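Local atomic coordinates of predicted zincin-like metalloprotease (Acidothermus cellulolyticus 11B, PDB entry 3E11), a protein that is of unknown function but is predicted to be a zincin-like metalloprotease, and is a metal-binding protein seen to take up calcium. Residues Arg27-Val32 with Asp67-Tyr72. Residues are numbered along the deposited sequence; the frame is centred on the assembly and turned at random.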
loop_
_atom_site.group_PDB
_atom_site.type_symbol
_atom_site.label_atom_id
_atom_site.label_comp_id
_atom_site.label_asym_id
_atom_site.label_seq_id
_atom_site.Cartn_x
_atom_site.Cartn_y
_atom_site.Cartn_z
ATOM N N ARG A 27 0.316 14.225 1.562
ATOM C CA ARG A 27 -1.028 14.734 1.803
ATOM C C ARG A 27 -2.077 13.798 1.186
ATOM O O ARG A 27 -3.137 13.599 1.759
ATOM C CB ARG A 27 -1.190 16.175 1.304
ATOM C CG ARG A 27 -2.612 16.685 1.392
ATOM C CD ARG A 27 -3.161 16.741 2.842
ATOM N NE ARG A 27 -4.532 17.247 2.847
ATOM C CZ ARG A 27 -5.611 16.510 2.597
ATOM N NH1 ARG A 27 -5.505 15.209 2.310
ATOM N NH2 ARG A 27 -6.810 17.086 2.604
ATOM N N ALA A 28 -1.800 13.247 0.014
ATOM C CA ALA A 28 -2.729 12.270 -0.609
ATOM C C ALA A 28 -2.986 11.024 0.270
ATOM O O ALA A 28 -4.065 10.444 0.235
ATOM C CB ALA A 28 -2.214 11.836 -1.982
HETATM N N MSE A 29 -1.976 10.632 1.038
HETATM C CA MSE A 29 -2.027 9.500 1.968
HETATM C C MSE A 29 -2.687 9.828 3.324
HETATM O O MSE A 29 -2.799 8.940 4.195
HETATM C CB MSE A 29 -0.590 8.958 2.205
HETATM C CG MSE A 29 -0.065 8.143 1.041
HETATM SE SE MSE A 29 -1.018 6.495 0.802
HETATM C CE MSE A 29 -0.486 5.648 2.338
ATOM N N ARG A 30 -3.156 11.081 3.500
ATOM C CA ARG A 30 -3.823 11.453 4.737
ATOM C C ARG A 30 -4.935 10.480 5.099
ATOM O O ARG A 30 -5.816 10.206 4.301
ATOM C CB ARG A 30 -4.427 12.862 4.670
ATOM C CG ARG A 30 -5.087 13.286 5.990
ATOM C CD ARG A 30 -5.589 14.717 5.952
ATOM N NE ARG A 30 -4.461 15.642 5.995
ATOM C CZ ARG A 30 -4.573 16.961 6.050
ATOM N NH1 ARG A 30 -5.766 17.531 6.044
ATOM N NH2 ARG A 30 -3.476 17.698 6.089
ATOM N N ASN A 31 -4.888 9.986 6.339
ATOM C CA ASN A 31 -5.927 9.096 6.852
ATOM C C ASN A 31 -6.181 7.873 5.956
ATOM O O ASN A 31 -7.318 7.513 5.673
ATOM C CB ASN A 31 -7.229 9.875 7.076
ATOM C CG ASN A 31 -8.196 9.124 7.951
ATOM O OD1 ASN A 31 -7.779 8.419 8.871
ATOM N ND2 ASN A 31 -9.504 9.228 7.636
ATOM N N VAL A 32 -5.080 7.317 5.451
ATOM C CA VAL A 32 -5.055 6.034 4.773
ATOM C C VAL A 32 -4.162 5.128 5.584
ATOM O O VAL A 32 -3.034 5.524 5.995
ATOM C CB VAL A 32 -4.467 6.144 3.354
ATOM C CG1 VAL A 32 -4.403 4.761 2.695
ATOM C CG2 VAL A 32 -5.301 7.102 2.530
ATOM N N ASP A 67 -9.486 5.207 5.150
ATOM C CA ASP A 67 -9.461 4.316 3.992
ATOM C C ASP A 67 -8.327 3.309 4.162
ATOM O O ASP A 67 -7.394 3.539 4.931
ATOM C CB ASP A 67 -9.268 5.101 2.681
ATOM C CG ASP A 67 -10.553 5.750 2.159
ATOM O OD1 ASP A 67 -11.637 5.617 2.805
ATOM O OD2 ASP A 67 -10.481 6.417 1.104
ATOM N N ARG A 68 -8.394 2.206 3.429
ATOM C CA ARG A 68 -7.373 1.160 3.576
ATOM C C ARG A 68 -6.694 0.929 2.225
ATOM O O ARG A 68 -7.338 1.007 1.191
ATOM C CB ARG A 68 -7.992 -0.134 4.111
ATOM C CG ARG A 68 -8.358 -0.065 5.574
ATOM C CD ARG A 68 -9.180 -1.284 6.068
ATOM N NE ARG A 68 -9.348 -1.185 7.515
ATOM C CZ ARG A 68 -9.281 -2.188 8.407
ATOM N NH1 ARG A 68 -9.005 -3.444 8.064
ATOM N NH2 ARG A 68 -9.474 -1.907 9.695
ATOM N N ILE A 69 -5.389 0.710 2.248
ATOM C CA ILE A 69 -4.705 0.101 1.136
ATOM C C ILE A 69 -4.244 -1.271 1.641
ATOM O O ILE A 69 -3.471 -1.366 2.607
ATOM C CB ILE A 69 -3.530 0.940 0.644
ATOM C CG1 ILE A 69 -4.043 2.244 -0.011
ATOM C CG2 ILE A 69 -2.713 0.181 -0.363
ATOM C CD1 ILE A 69 -2.918 3.212 -0.397
ATOM N N ILE A 70 -4.774 -2.318 1.020
ATOM C CA ILE A 70 -4.367 -3.683 1.363
ATOM C C ILE A 70 -3.134 -4.026 0.554
ATOM O O ILE A 70 -3.082 -3.703 -0.627
ATOM C CB ILE A 70 -5.481 -4.689 1.086
ATOM C CG1 ILE A 70 -6.825 -4.217 1.685
ATOM C CG2 ILE A 70 -5.096 -6.067 1.642
ATOM C CD1 ILE A 70 -6.793 -3.936 3.159
ATOM N N ILE A 71 -2.142 -4.655 1.194
ATOM C CA ILE A 71 -0.895 -5.091 0.541
ATOM C C ILE A 71 -0.848 -6.602 0.711
ATOM O O ILE A 71 -1.086 -7.097 1.803
ATOM C CB ILE A 71 0.359 -4.424 1.175
ATOM C CG1 ILE A 71 0.379 -2.929 0.871
ATOM C CG2 ILE A 71 1.641 -5.043 0.693
ATOM C CD1 ILE A 71 0.499 -2.548 -0.588
ATOM N N TYR A 72 -0.615 -7.327 -0.383
ATOM C CA TYR A 72 -0.662 -8.805 -0.397
ATOM C C TYR A 72 0.744 -9.371 -0.281
ATOM O O TYR A 72 1.551 -9.266 -1.195
ATOM C CB TYR A 72 -1.381 -9.311 -1.651
ATOM C CG TYR A 72 -2.827 -8.852 -1.639
ATOM C CD1 TYR A 72 -3.710 -9.348 -0.679
ATOM C CD2 TYR A 72 -3.274 -7.867 -2.486
ATOM C CE1 TYR A 72 -5.033 -8.924 -0.623
ATOM C CE2 TYR A 72 -4.597 -7.410 -2.440
ATOM C CZ TYR A 72 -5.469 -7.940 -1.501
ATOM O OH TYR A 72 -6.768 -7.511 -1.432
#
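Val32 and Asp67 pair as parallel neighbours, their CA atoms 4.8 Å apart, where the turn of residues 29-32 runs into strand 32-37 and that strand joins strand 67-72. A type II turn from Met29 to Val32 brings the chain in, with Val32 N bonded back to Met29 O. The backbone bond from Asp67 N to Asn31 O is weak, 3.2 Å long and bent to 122° at the hydrogen, and a CA-H...O contact from Val32 CA to Asp67 O (3.4 Å) lies beside it. Beyond the turn, Asp67 and Ile69 both bond to Ala33, and Ile69 also to Phe35.

Ile69 carries the apolar side of the contact. Its CG1 lies anti to the carbonyl carbon (chi1 -68°), and the CG1-CD1 arm reaches two partners: Val32 CG1 stands 3.7 Å from Ile69 CG1, and SE of Met29, a selenomethionine, lies 4.0 Å from Ile69 CD1. The Met29 and Ile69 side chains cross at about a right angle. Branched Val32 and Ile69 suit extended strand backbone, whereas flexible Met29, folded at chi2 and chi3, can bend from turn to strand and also touch Val94 and Ile98 of helix 83-101.

Asn31, at the contact's edge, readily adopts the left-handed conformation (phi 54°) needed at the turn's third position; its ND2 bonds to Leu65 O. Asp67's buried carboxylate, on Val32's sheet face, is satisfied outside the contact: OD1 by a salt bridge to Arg57 and a hydrogen bond from Ile52 N, OD2 by Tyr49 OH. Between 29-32 and 67-69, side-chain contacts thus do much of the joining, before backbone pairing takes over from Ala33. Ile69, on the central strand, also touches helix 83-101's HExxH pattern, consistent with a zincin metal site, though no metal is bound there here.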